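Local coordinates for cryptochrome DASH, chloroplastic/mitochondrial (PDB 2J4D), which repairs cyclobutane pyrimidine dimers in single-stranded DNA, binds FAD and a folate light antenna, and may also serve as a photoreceptor, at residues A[66-70]-A[219-223]; A[111-115]-A[214-220]; A[356-362]-A[405-411]; A[371-377]-A[487-493]. All coordinates share one frame; numbering follows the deposited sequence.

Contact 1: residues A[66-70]-A[219-223]; sequences DTILP and PTPSV
The tight end of this contact is the methyl group of T67, pressed against the backbone that joins P219 to P221. T67 CG2 sits 3.3 Å from P219 O and 3.4 Å from P221 N, and a proline suits this spot because its nitrogen carries no hydrogen to be masked by a methyl. The first torsion of T67 (chi1 -52°) sends CG2 to the loop and turns OG1 back to D66 OD1, where it donates a hydrogen bond. Just beyond, I68 N donates to P219 O at 3.2 Å. This strand, 67-74, belongs to the parallel sheet of the photolyase alpha/beta domain, and the loop joins its first residues through this single backbone bond. I68 O faces P221, which has no N-H to return, and the buried oxygen has no hydrogen-bond partner in the model; carbons surround it instead, T220 CA with a C-H contact at 3.2 Å and P221 CD at 3.4 Å among them. The contact is looser on its outer side. The exposed ring of P219 merely brings CD to 3.6 Å from D66 O. Farther along the loop, the V223 and L69 side chains cross at about a right angle, with V223 CG2 4.2 Å from L69 CD1. F134 of helix 123-134 packs against L69, P221 and V223 alike.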
loop_
_atom_site.group_PDB
_atom_site.type_symbol
_atom_site.label_atom_id
_atom_site.label_comp_id
_atom_site.label_asym_id
_atom_site.label_seq_id
_atom_site.Cartn_x
_atom_site.Cartn_y
_atom_site.Cartn_z
ATOM N N ASP A 66 6.647 -7.640 30.151
ATOM C CA ASP A 66 5.534 -8.052 30.998
ATOM C C ASP A 66 4.430 -7.022 30.829
ATOM O O ASP A 66 3.295 -7.228 31.273
ATOM C CB ASP A 66 5.932 -8.182 32.481
ATOM C CG ASP A 66 6.553 -6.917 33.052
ATOM O OD1 ASP A 66 6.046 -5.804 32.794
ATOM O OD2 ASP A 66 7.554 -7.046 33.789
ATOM N N THR A 67 4.760 -5.929 30.141
ATOM C CA THR A 67 3.816 -4.838 29.899
ATOM C C THR A 67 4.128 -4.157 28.564
ATOM O O THR A 67 5.286 -3.886 28.258
ATOM C CB THR A 67 3.908 -3.792 31.025
ATOM O OG1 THR A 67 3.771 -4.451 32.288
ATOM C CG2 THR A 67 2.803 -2.761 30.896
ATOM N N ILE A 68 3.099 -3.870 27.772
ATOM C CA ILE A 68 3.313 -3.234 26.467
ATOM C C ILE A 68 2.593 -1.911 26.318
ATOM O O ILE A 68 1.444 -1.782 26.718
ATOM C CB ILE A 68 2.800 -4.118 25.302
ATOM C CG1 ILE A 68 3.458 -5.494 25.343
ATOM C CG2 ILE A 68 3.072 -3.414 23.964
ATOM C CD1 ILE A 68 2.797 -6.503 24.404
ATOM N N LEU A 69 3.270 -0.933 25.723
ATOM C CA LEU A 69 2.654 0.364 25.464
ATOM C C LEU A 69 2.660 0.589 23.947
ATOM O O LEU A 69 3.666 1.015 23.388
ATOM C CB LEU A 69 3.430 1.498 26.148
ATOM C CG LEU A 69 2.943 2.906 25.788
ATOM C CD1 LEU A 69 1.450 3.017 26.046
ATOM C CD2 LEU A 69 3.699 3.944 26.611
ATOM N N PRO A 70 1.548 0.274 23.264
ATOM C CA PRO A 70 1.441 0.453 21.806
ATOM C C PRO A 70 1.280 1.936 21.477
ATOM O O PRO A 70 0.463 2.630 22.084
ATOM C CB PRO A 70 0.187 -0.345 21.438
ATOM C CG PRO A 70 0.040 -1.332 22.580
ATOM C CD PRO A 70 0.404 -0.496 23.780
ATOM N N PRO A 219 -1.044 -6.599 30.245
ATOM C CA PRO A 219 -1.619 -5.264 30.398
ATOM C C PRO A 219 -0.718 -4.184 29.807
ATOM O O PRO A 219 0.393 -4.463 29.355
ATOM C CB PRO A 219 -1.718 -5.126 31.910
ATOM C CG PRO A 219 -0.406 -5.727 32.335
ATOM C CD PRO A 219 -0.265 -6.965 31.445
ATOM N N THR A 220 -1.211 -2.952 29.828
ATOM C CA THR A 220 -0.454 -1.803 29.352
ATOM C C THR A 220 -0.090 -1.035 30.615
ATOM O O THR A 220 -0.565 -1.360 31.704
ATOM C CB THR A 220 -1.317 -0.862 28.513
ATOM O OG1 THR A 220 -2.328 -0.289 29.355
ATOM C CG2 THR A 220 -1.980 -1.611 27.362
ATOM N N PRO A 221 0.772 -0.013 30.495
ATOM C CA PRO A 221 1.108 0.737 31.708
ATOM C C PRO A 221 -0.127 1.574 32.009
ATOM O O PRO A 221 -1.050 1.635 31.192
ATOM C CB PRO A 221 2.281 1.614 31.269
ATOM C CG PRO A 221 2.886 0.845 30.129
ATOM C CD PRO A 221 1.670 0.350 29.385
ATOM N N SER A 222 -0.160 2.209 33.173
ATOM C CA SER A 222 -1.292 3.054 33.509
ATOM C C SER A 222 -1.119 4.339 32.701
ATOM O O SER A 222 -0.116 5.038 32.833
ATOM C CB SER A 222 -1.306 3.370 35.004
ATOM O OG SER A 222 -2.430 4.173 35.323
ATOM N N VAL A 223 -2.095 4.643 31.859
ATOM C CA VAL A 223 -2.034 5.828 31.019
ATOM C C VAL A 223 -3.231 6.718 31.285
ATOM O O VAL A 223 -4.368 6.260 31.263
ATOM C CB VAL A 223 -2.011 5.431 29.527
ATOM C CG1 VAL A 223 -2.205 6.659 28.646
ATOM C CG2 VAL A 223 -0.692 4.744 29.205
#

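Contact 2: residues A[111-115]-A[214-220]; sequences KRGLN and PLSLGPT
R112 reaches along the loop to P214 and L215, its chain bent at chi2 (-125°) to bring the guanidinium beside the proline carbonyl. R112 NH1 donates to P214 O at 3.1 Å. The oxygen lies in the guanidinium plane, at its edge, yet the donor stands well above the plane of the carbonyl. L215 CD2 rests over one face of the same group, offset toward the rim, and F23 adds a cation-pi contact. A long arginine suits the place because its aliphatic part can pack while its end stays polar: R112 CB lies 3.9 Å from L217 CD1. R112 O is held by the loop backbone, taking a bond from L217 N at 2.8 Å and a weak one from G218 N. Here helix 92-111 of the alpha/beta domain ends in a Schellman motif, with G113 as its C-prime residue. The positive phi of G113 (87°) suits a residue without a side chain. G218 is small for another reason: a beta carbon there would run into G113 O. Beyond the glycines, L114 crosses both L217 and T220 obliquely and splits its two methyls between them. L114 CD1 meets L217 CB at 3.5 Å, while L114 CD2 is squeezed to 3.5 Å from T220 CG2, tighter than usual. A water donates to both K111 O and L215 O.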
loop_
_atom_site.group_PDB
_atom_site.type_symbol
_atom_site.label_atom_id
_atom_site.label_comp_id
_atom_site.label_asym_id
_atom_site.label_seq_id
_atom_site.Cartn_x
_atom_site.Cartn_y
_atom_site.Cartn_z
ATOM N N LYS A 111 -9.510 -5.371 22.169
ATOM C CA LYS A 111 -10.096 -6.698 22.302
ATOM C C LYS A 111 -9.115 -7.700 22.899
ATOM O O LYS A 111 -9.525 -8.707 23.483
ATOM C CB LYS A 111 -10.609 -7.190 20.950
ATOM C CG LYS A 111 -11.644 -6.249 20.358
ATOM C CD LYS A 111 -12.381 -6.844 19.176
ATOM C CE LYS A 111 -11.435 -7.249 18.068
ATOM N NZ LYS A 111 -12.183 -7.430 16.794
ATOM N N ARG A 112 -7.822 -7.422 22.762
ATOM C CA ARG A 112 -6.799 -8.306 23.304
ATOM C C ARG A 112 -6.219 -7.777 24.621
ATOM O O ARG A 112 -5.166 -8.233 25.071
ATOM C CB ARG A 112 -5.675 -8.506 22.285
ATOM C CG ARG A 112 -6.182 -8.851 20.894
ATOM C CD ARG A 112 -5.588 -10.129 20.343
ATOM N NE ARG A 112 -6.067 -10.373 18.984
ATOM C CZ ARG A 112 -5.728 -11.417 18.229
ATOM N NH1 ARG A 112 -4.893 -12.342 18.692
ATOM N NH2 ARG A 112 -6.225 -11.533 17.001
ATOM N N GLY A 113 -6.900 -6.811 25.233
ATOM C CA GLY A 113 -6.427 -6.272 26.501
ATOM C C GLY A 113 -5.431 -5.126 26.450
ATOM O O GLY A 113 -4.836 -4.768 27.467
ATOM N N LEU A 114 -5.231 -4.540 25.276
ATOM C CA LEU A 114 -4.294 -3.422 25.157
ATOM C C LEU A 114 -5.062 -2.191 24.714
ATOM O O LEU A 114 -6.276 -2.112 24.867
ATOM C CB LEU A 114 -3.207 -3.741 24.117
ATOM C CG LEU A 114 -2.248 -4.898 24.411
ATOM C CD1 LEU A 114 -1.426 -5.219 23.169
ATOM C CD2 LEU A 114 -1.333 -4.525 25.576
ATOM N N ASN A 115 -4.340 -1.223 24.171
ATOM C CA ASN A 115 -4.952 -0.012 23.650
ATOM C C ASN A 115 -3.879 0.620 22.780
ATOM O O ASN A 115 -2.755 0.129 22.729
ATOM C CB ASN A 115 -5.333 0.958 24.767
ATOM C CG ASN A 115 -6.356 1.996 24.314
ATOM O OD1 ASN A 115 -6.482 2.292 23.125
ATOM N ND2 ASN A 115 -7.086 2.559 25.269
ATOM N N PRO A 214 -1.328 -14.337 20.568
ATOM C CA PRO A 214 -2.233 -14.733 21.656
ATOM C C PRO A 214 -3.450 -13.829 21.771
ATOM O O PRO A 214 -3.410 -12.662 21.382
ATOM C CB PRO A 214 -1.340 -14.672 22.895
ATOM C CG PRO A 214 -0.303 -13.649 22.535
ATOM C CD PRO A 214 0.003 -13.981 21.089
ATOM N N LEU A 215 -4.538 -14.374 22.305
ATOM C CA LEU A 215 -5.770 -13.611 22.463
ATOM C C LEU A 215 -5.665 -12.591 23.589
ATOM O O LEU A 215 -6.411 -11.618 23.624
ATOM C CB LEU A 215 -6.945 -14.558 22.724
ATOM C CG LEU A 215 -7.343 -15.419 21.522
ATOM C CD1 LEU A 215 -8.487 -16.355 21.901
ATOM C CD2 LEU A 215 -7.752 -14.511 20.370
ATOM N N SER A 216 -4.732 -12.815 24.504
ATOM C CA SER A 216 -4.520 -11.912 25.635
ATOM C C SER A 216 -3.117 -11.334 25.521
ATOM O O SER A 216 -2.133 -12.073 25.591
ATOM C CB SER A 216 -4.663 -12.678 26.954
ATOM O OG SER A 216 -4.200 -11.905 28.047
ATOM N N LEU A 217 -3.027 -10.018 25.350
ATOM C CA LEU A 217 -1.736 -9.351 25.192
ATOM C C LEU A 217 -1.423 -8.312 26.263
ATOM O O LEU A 217 -0.303 -7.793 26.317
ATOM C CB LEU A 217 -1.680 -8.669 23.824
ATOM C CG LEU A 217 -1.748 -9.560 22.582
ATOM C CD1 LEU A 217 -1.927 -8.686 21.343
ATOM C CD2 LEU A 217 -0.481 -10.389 22.477
ATOM N N GLY A 218 -2.415 -7.990 27.091
ATOM C CA GLY A 218 -2.220 -7.000 28.137
ATOM C C GLY A 218 -1.275 -7.449 29.238
ATOM O O GLY A 218 -0.765 -8.571 29.213
ATOM N N PRO A 219 -1.044 -6.599 30.245
ATOM C CA PRO A 219 -1.619 -5.264 30.398
ATOM C C PRO A 219 -0.718 -4.184 29.807
ATOM O O PRO A 219 0.393 -4.463 29.355
ATOM C CB PRO A 219 -1.718 -5.126 31.910
ATOM C CG PRO A 219 -0.406 -5.727 32.335
ATOM C CD PRO A 219 -0.265 -6.965 31.445
ATOM N N THR A 220 -1.211 -2.952 29.828
ATOM C CA THR A 220 -0.454 -1.803 29.352
ATOM C C THR A 220 -0.090 -1.035 30.615
ATOM O O THR A 220 -0.565 -1.360 31.704
ATOM C CB THR A 220 -1.317 -0.862 28.513
ATOM O OG1 THR A 220 -2.328 -0.289 29.355
ATOM C CG2 THR A 220 -1.980 -1.611 27.362
HETATM O O HOH W 1 -9.003 -11.276 21.796
#

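Contact 3: residues A[356-362]-A[405-411]; sequences WSQDQKL and MGLDWRM
Backbone bonds join S357 to the chain on both sides of L407 in a single beta bridge: D408 N donates to S357 O at 2.8 Å, and S357 N gives a weak bond to G406 O. Among polar side chains, the D408 carboxylate is the hub. R410 grips it side-on, NE to OD1 and NH2 to D408 OD2 (2.7 Å), each on a syn lone pair. The extended Q358 lies alongside D408, pointing the same way, and its NE2 reaches OD2 at 3.0 Å from above the carboxylate plane. With D408 replaced by an alanine, the R410 guanidinium and the Q358 amide would probably lose their common acceptor, and the following helix its cap. Apolar contacts finish the join. L362 and M405 slide past each other in opposite directions, L362 CD2 3.6 Å from M405 CE, while L407 CD1 approaches L362 CB at 4.1 Å. The flexible M411 thioether fits against the Q358 backbone, M411 SD 3.7 Å from Q358 CA. Two aspartate N-caps stand close together in the FAD-binding domain: D359 accepts from L362 N, starting helix 360-367, and D408 from R410 N, starting helix 409-419.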
loop_
_atom_site.group_PDB
_atom_site.type_symbol
_atom_site.label_atom_id
_atom_site.label_comp_id
_atom_site.label_asym_id
_atom_site.label_seq_id
_atom_site.Cartn_x
_atom_site.Cartn_y
_atom_site.Cartn_z
ATOM N N TRP A 356 13.647 15.744 -20.553
ATOM C CA TRP A 356 12.390 16.081 -19.847
ATOM C C TRP A 356 11.846 17.441 -19.436
ATOM O O TRP A 356 12.485 18.243 -18.739
ATOM C CB TRP A 356 12.345 15.153 -18.635
ATOM C CG TRP A 356 12.865 13.837 -18.987
ATOM C CD1 TRP A 356 14.045 13.301 -18.579
ATOM C CD2 TRP A 356 12.290 12.905 -19.903
ATOM N NE1 TRP A 356 14.255 12.094 -19.192
ATOM C CE2 TRP A 356 13.188 11.826 -20.011
ATOM C CE3 TRP A 356 11.104 12.877 -20.647
ATOM C CZ2 TRP A 356 12.939 10.723 -20.837
ATOM C CZ3 TRP A 356 10.852 11.780 -21.475
ATOM C CH2 TRP A 356 11.767 10.717 -21.562
ATOM N N SER A 357 10.619 17.659 -19.878
ATOM C CA SER A 357 9.830 18.878 -19.606
ATOM C C SER A 357 9.087 18.780 -18.272
ATOM O O SER A 357 8.782 17.686 -17.797
ATOM C CB SER A 357 8.780 19.108 -20.712
ATOM O OG SER A 357 7.802 20.077 -20.324
ATOM N N GLN A 358 8.798 19.935 -17.682
ATOM C CA GLN A 358 8.053 20.007 -16.430
ATOM C C GLN A 358 6.926 21.010 -16.660
ATOM O O GLN A 358 6.467 21.684 -15.736
ATOM C CB GLN A 358 8.957 20.454 -15.282
ATOM C CG GLN A 358 10.158 19.541 -15.069
ATOM C CD GLN A 358 10.915 19.848 -13.785
ATOM O OE1 GLN A 358 10.827 20.955 -13.242
ATOM N NE2 GLN A 358 11.673 18.868 -13.298
ATOM N N ASP A 359 6.498 21.094 -17.921
ATOM C CA ASP A 359 5.428 21.989 -18.356
ATOM C C ASP A 359 4.229 21.838 -17.429
ATOM O O ASP A 359 3.526 20.823 -17.467
ATOM C CB ASP A 359 5.009 21.642 -19.787
ATOM C CG ASP A 359 3.931 22.569 -20.327
ATOM O OD1 ASP A 359 3.002 22.928 -19.571
ATOM O OD2 ASP A 359 4.003 22.928 -21.520
ATOM N N GLN A 360 3.986 22.858 -16.614
ATOM C CA GLN A 360 2.890 22.832 -15.654
ATOM C C GLN A 360 1.521 22.664 -16.312
ATOM O O GLN A 360 0.663 21.945 -15.796
ATOM C CB GLN A 360 2.920 24.106 -14.804
ATOM C CG GLN A 360 2.088 24.042 -13.529
ATOM C CD GLN A 360 2.442 22.850 -12.644
ATOM O OE1 GLN A 360 3.607 22.456 -12.540
ATOM N NE2 GLN A 360 1.432 22.282 -11.988
ATOM N N LYS A 361 1.322 23.313 -17.456
ATOM C CA LYS A 361 0.050 23.222 -18.162
ATOM C C LYS A 361 -0.196 21.801 -18.647
ATOM O O LYS A 361 -1.294 21.262 -18.486
ATOM C CB LYS A 361 0.020 24.177 -19.357
ATOM C CG LYS A 361 -1.039 25.264 -19.249
ATOM C CD LYS A 361 -1.363 25.860 -20.614
ATOM C CE LYS A 361 -1.907 24.792 -21.560
ATOM N NZ LYS A 361 -3.259 25.130 -22.092
ATOM N N LEU A 362 0.820 21.199 -19.256
ATOM C CA LEU A 362 0.681 19.834 -19.736
ATOM C C LEU A 362 0.384 18.924 -18.562
ATOM O O LEU A 362 -0.536 18.111 -18.615
ATOM C CB LEU A 362 1.955 19.357 -20.426
ATOM C CG LEU A 362 2.028 19.583 -21.935
ATOM C CD1 LEU A 362 3.237 18.848 -22.490
ATOM C CD2 LEU A 362 0.758 19.066 -22.593
ATOM N N MET A 405 3.362 12.779 -23.630
ATOM C CA MET A 405 3.481 14.149 -23.146
ATOM C C MET A 405 4.926 14.592 -22.955
ATOM O O MET A 405 5.205 15.789 -22.902
ATOM C CB MET A 405 2.718 14.320 -21.832
ATOM C CG MET A 405 1.235 14.070 -21.965
ATOM S SD MET A 405 0.371 14.437 -20.444
ATOM C CE MET A 405 -0.091 16.111 -20.715
ATOM N N GLY A 406 5.838 13.628 -22.848
ATOM C CA GLY A 406 7.245 13.949 -22.667
ATOM C C GLY A 406 7.595 14.603 -21.338
ATOM O O GLY A 406 8.595 15.317 -21.233
ATOM N N LEU A 407 6.794 14.349 -20.308
ATOM C CA LEU A 407 7.043 14.955 -18.998
ATOM C C LEU A 407 7.967 14.188 -18.063
ATOM O O LEU A 407 8.092 12.968 -18.145
ATOM C CB LEU A 407 5.717 15.202 -18.271
ATOM C CG LEU A 407 4.758 16.203 -18.918
ATOM C CD1 LEU A 407 3.458 16.256 -18.134
ATOM C CD2 LEU A 407 5.412 17.576 -18.965
ATOM N N ASP A 408 8.611 14.942 -17.177
ATOM C CA ASP A 408 9.503 14.417 -16.142
ATOM C C ASP A 408 8.629 13.383 -15.422
ATOM O O ASP A 408 7.607 13.747 -14.839
ATOM C CB ASP A 408 9.865 15.570 -15.189
ATOM C CG ASP A 408 10.808 15.159 -14.081
ATOM O OD1 ASP A 408 10.598 14.091 -13.465
ATOM O OD2 ASP A 408 11.760 15.926 -13.811
ATOM N N TRP A 409 9.023 12.112 -15.461
ATOM C CA TRP A 409 8.220 11.049 -14.852
ATOM C C TRP A 409 7.906 11.212 -13.365
ATOM O O TRP A 409 6.886 10.717 -12.878
ATOM C CB TRP A 409 8.869 9.673 -15.086
ATOM C CG TRP A 409 10.172 9.423 -14.352
ATOM C CD1 TRP A 409 11.440 9.649 -14.818
ATOM C CD2 TRP A 409 10.325 8.877 -13.033
ATOM N NE1 TRP A 409 12.370 9.273 -13.871
ATOM C CE2 TRP A 409 11.712 8.800 -12.767
ATOM C CE3 TRP A 409 9.421 8.446 -12.050
ATOM C CZ2 TRP A 409 12.219 8.308 -11.554
ATOM C CZ3 TRP A 409 9.927 7.955 -10.841
ATOM C CH2 TRP A 409 11.315 7.891 -10.607
ATOM N N ARG A 410 8.767 11.913 -12.642
ATOM C CA ARG A 410 8.545 12.097 -11.216
ATOM C C ARG A 410 7.319 12.970 -10.939
ATOM O O ARG A 410 6.767 12.945 -9.844
ATOM C CB ARG A 410 9.816 12.671 -10.578
ATOM C CG ARG A 410 11.019 11.735 -10.783
ATOM C CD ARG A 410 12.329 12.401 -10.458
ATOM N NE ARG A 410 12.535 13.587 -11.276
ATOM C CZ ARG A 410 13.406 14.546 -10.983
ATOM N NH1 ARG A 410 14.153 14.456 -9.891
ATOM N NH2 ARG A 410 13.517 15.602 -11.773
ATOM N N MET A 411 6.879 13.737 -11.932
ATOM C CA MET A 411 5.695 14.552 -11.726
ATOM C C MET A 411 4.534 13.580 -11.589
ATOM O O MET A 411 3.659 13.755 -10.740
ATOM C CB MET A 411 5.459 15.492 -12.910
ATOM C CG MET A 411 6.478 16.595 -13.011
ATOM S SD MET A 411 6.093 17.723 -14.353
ATOM C CE MET A 411 5.177 18.972 -13.469
HETATM O O HOH W 2 13.369 17.075 -15.586
#

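Contact 4: residues A[371-377]-A[487-493]; sequences TGYPLID and YMDTVVP
The ring of Y487 is sandwiched between P374 of the opposite segment and its own neighbour M488. P374 CG lies over one face, 4.3 Å from the ring centroid in a CH-pi contact, and M488 CE lies over the other; D377 OD2 and the backbone of G372 meet the ring at its edge. Y373 carries the second flat group. T490 CG2 stands over one face of this ring, offset toward the rim and 4.0 Å from the centroid, while V492 O lies at the edge, in the ring plane, and takes the hydrogen of Y373 OH at 2.5 Å. Between the rings the backbones come very close. V491 N donates to T371 O at 2.8 Å, and G372 CA approaches D489 O at 3.3 Å; a beta carbon at G372 would collide with D489 O and T490 CA, so a glycine fits where no side chain could. A water donates to both G372 O and M488 O. D377, in the first turn of helix 374-386, gathers the preceding turn: OD1 accepts from T371 N and T371 OG1, and OD2 from G372 N on its syn lone pair and from Y487 OH at 2.5 Å on the anti side. Replacing D377 by leucine would probably leave the Y487 hydroxyl without its mate and the 371-373 turn free to shift. Four donors and the nearby helix N-terminus would be expected to keep this buried carboxylate ionised, and the short phenol bond is consistent with a strong, charge-assisted link.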
loop_
_atom_site.group_PDB
_atom_site.type_symbol
_atom_site.label_atom_id
_atom_site.label_comp_id
_atom_site.label_asym_id
_atom_site.label_seq_id
_atom_site.Cartn_x
_atom_site.Cartn_y
_atom_site.Cartn_z
ATOM N N THR A 371 -7.028 15.642 -20.910
ATOM C CA THR A 371 -6.068 15.413 -21.980
ATOM C C THR A 371 -6.777 15.280 -23.326
ATOM O O THR A 371 -6.177 15.502 -24.380
ATOM C CB THR A 371 -5.255 14.132 -21.742
ATOM O OG1 THR A 371 -6.121 12.995 -21.845
ATOM C CG2 THR A 371 -4.611 14.162 -20.344
ATOM N N GLY A 372 -8.053 14.910 -23.285
ATOM C CA GLY A 372 -8.809 14.748 -24.514
ATOM C C GLY A 372 -8.873 13.298 -24.952
ATOM O O GLY A 372 -9.519 12.965 -25.937
ATOM N N TYR A 373 -8.184 12.427 -24.224
ATOM C CA TYR A 373 -8.194 11.003 -24.541
ATOM C C TYR A 373 -8.958 10.320 -23.426
ATOM O O TYR A 373 -8.480 10.243 -22.295
ATOM C CB TYR A 373 -6.764 10.482 -24.616
ATOM C CG TYR A 373 -5.997 11.090 -25.758
ATOM C CD1 TYR A 373 -6.158 10.615 -27.055
ATOM C CD2 TYR A 373 -5.129 12.157 -25.550
ATOM C CE1 TYR A 373 -5.470 11.182 -28.118
ATOM C CE2 TYR A 373 -4.437 12.735 -26.609
ATOM C CZ TYR A 373 -4.613 12.240 -27.890
ATOM O OH TYR A 373 -3.921 12.792 -28.943
ATOM N N PRO A 374 -10.167 9.824 -23.727
ATOM C CA PRO A 374 -11.006 9.155 -22.733
ATOM C C PRO A 374 -10.305 8.111 -21.864
ATOM O O PRO A 374 -10.453 8.126 -20.642
ATOM C CB PRO A 374 -12.133 8.567 -23.578
ATOM C CG PRO A 374 -12.283 9.609 -24.668
ATOM C CD PRO A 374 -10.840 9.857 -25.040
ATOM N N LEU A 375 -9.546 7.212 -22.484
ATOM C CA LEU A 375 -8.859 6.179 -21.712
ATOM C C LEU A 375 -7.998 6.796 -20.611
ATOM O O LEU A 375 -8.020 6.340 -19.464
ATOM C CB LEU A 375 -7.994 5.312 -22.627
ATOM C CG LEU A 375 -7.359 4.098 -21.941
ATOM C CD1 LEU A 375 -8.426 3.289 -21.221
ATOM C CD2 LEU A 375 -6.639 3.244 -22.976
ATOM N N ILE A 376 -7.250 7.837 -20.961
ATOM C CA ILE A 376 -6.391 8.518 -19.993
ATOM C C ILE A 376 -7.219 9.253 -18.947
ATOM O O ILE A 376 -7.067 9.023 -17.743
ATOM C CB ILE A 376 -5.471 9.564 -20.667
ATOM C CG1 ILE A 376 -4.620 8.906 -21.762
ATOM C CG2 ILE A 376 -4.580 10.237 -19.609
ATOM C CD1 ILE A 376 -3.787 7.712 -21.291
ATOM N N ASP A 377 -8.111 10.123 -19.412
ATOM C CA ASP A 377 -8.937 10.931 -18.519
ATOM C C ASP A 377 -9.777 10.150 -17.525
ATOM O O ASP A 377 -9.870 10.531 -16.357
ATOM C CB ASP A 377 -9.842 11.879 -19.327
ATOM C CG ASP A 377 -9.046 12.863 -20.174
ATOM O OD1 ASP A 377 -7.892 13.171 -19.794
ATOM O OD2 ASP A 377 -9.572 13.336 -21.210
ATOM N N TYR A 487 -16.572 15.616 -26.937
ATOM C CA TYR A 487 -15.698 15.408 -25.785
ATOM C C TYR A 487 -14.933 16.689 -25.507
ATOM O O TYR A 487 -15.454 17.580 -24.838
ATOM C CB TYR A 487 -14.716 14.245 -25.992
ATOM C CG TYR A 487 -14.010 13.873 -24.702
ATOM C CD1 TYR A 487 -14.723 13.798 -23.502
ATOM C CD2 TYR A 487 -12.630 13.659 -24.661
ATOM C CE1 TYR A 487 -14.079 13.528 -22.293
ATOM C CE2 TYR A 487 -11.975 13.386 -23.452
ATOM C CZ TYR A 487 -12.706 13.326 -22.274
ATOM O OH TYR A 487 -12.078 13.084 -21.067
ATOM N N MET A 488 -13.712 16.794 -26.024
ATOM C CA MET A 488 -12.904 17.989 -25.817
ATOM C C MET A 488 -11.653 17.929 -26.679
ATOM O O MET A 488 -11.378 16.911 -27.314
ATOM C CB MET A 488 -12.502 18.108 -24.343
ATOM C CG MET A 488 -11.570 16.994 -23.856
ATOM S SD MET A 488 -11.130 17.163 -22.102
ATOM C CE MET A 488 -12.649 16.660 -21.331
ATOM N N ASP A 489 -10.895 19.021 -26.708
ATOM C CA ASP A 489 -9.668 19.057 -27.495
ATOM C C ASP A 489 -8.643 18.138 -26.859
ATOM O O ASP A 489 -8.706 17.857 -25.657
ATOM C CB ASP A 489 -9.069 20.470 -27.546
ATOM C CG ASP A 489 -9.868 21.428 -28.413
ATOM O OD1 ASP A 489 -10.144 21.101 -29.590
ATOM O OD2 ASP A 489 -10.208 22.521 -27.914
ATOM N N THR A 490 -7.700 17.675 -27.670
ATOM C CA THR A 490 -6.631 16.818 -27.186
ATOM C C THR A 490 -5.451 17.740 -26.912
ATOM O O THR A 490 -5.162 18.638 -27.712
ATOM C CB THR A 490 -6.239 15.778 -28.235
ATOM O OG1 THR A 490 -6.010 16.432 -29.486
ATOM C CG2 THR A 490 -7.341 14.745 -28.394
ATOM N N VAL A 491 -4.780 17.530 -25.783
ATOM C CA VAL A 491 -3.655 18.374 -25.396
ATOM C C VAL A 491 -2.363 18.098 -26.174
ATOM O O VAL A 491 -1.522 18.985 -26.324
ATOM C CB VAL A 491 -3.377 18.252 -23.881
ATOM C CG1 VAL A 491 -2.857 16.864 -23.549
ATOM C CG2 VAL A 491 -2.394 19.320 -23.442
ATOM N N VAL A 492 -2.215 16.876 -26.669
ATOM C CA VAL A 492 -1.041 16.490 -27.455
ATOM C C VAL A 492 -1.444 15.392 -28.419
ATOM O O VAL A 492 -2.429 14.687 -28.201
ATOM C CB VAL A 492 0.087 15.856 -26.609
ATOM C CG1 VAL A 492 0.875 16.915 -25.884
ATOM C CG2 VAL A 492 -0.518 14.839 -25.639
ATOM N N PRO A 493 -0.691 15.239 -29.506
ATOM C CA PRO A 493 -0.943 14.204 -30.503
ATOM C C PRO A 493 -0.383 12.939 -29.863
ATOM O O PRO A 493 0.422 13.026 -28.932
ATOM C CB PRO A 493 -0.111 14.683 -31.699
ATOM C CG PRO A 493 1.042 15.404 -31.023
ATOM C CD PRO A 493 0.286 16.220 -30.011
HETATM O O HOH W 3 -10.915 14.360 -27.925
#

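The four contacts form two pairs on opposite sides of the chain's centre, about 50 to 56 Å apart between centres. Contacts 1 and 2, with centres 9 Å apart, belong to the alpha/beta part: one loop, 214-223, runs past the end of helix 92-111 and then the start of strand 67-74, and both contacts close on it before contact 3 opens. Contacts 3 and 4 lie in the helical FAD-binding part, centres 16 Å apart. Their segments alternate along the chain, and L362 and M405 pack on V491 and V492. Thus a long connecting loop is fastened to the alpha/beta domain, and a loop near the end of the modelled chain to consecutive helices 360-367 and 374-386.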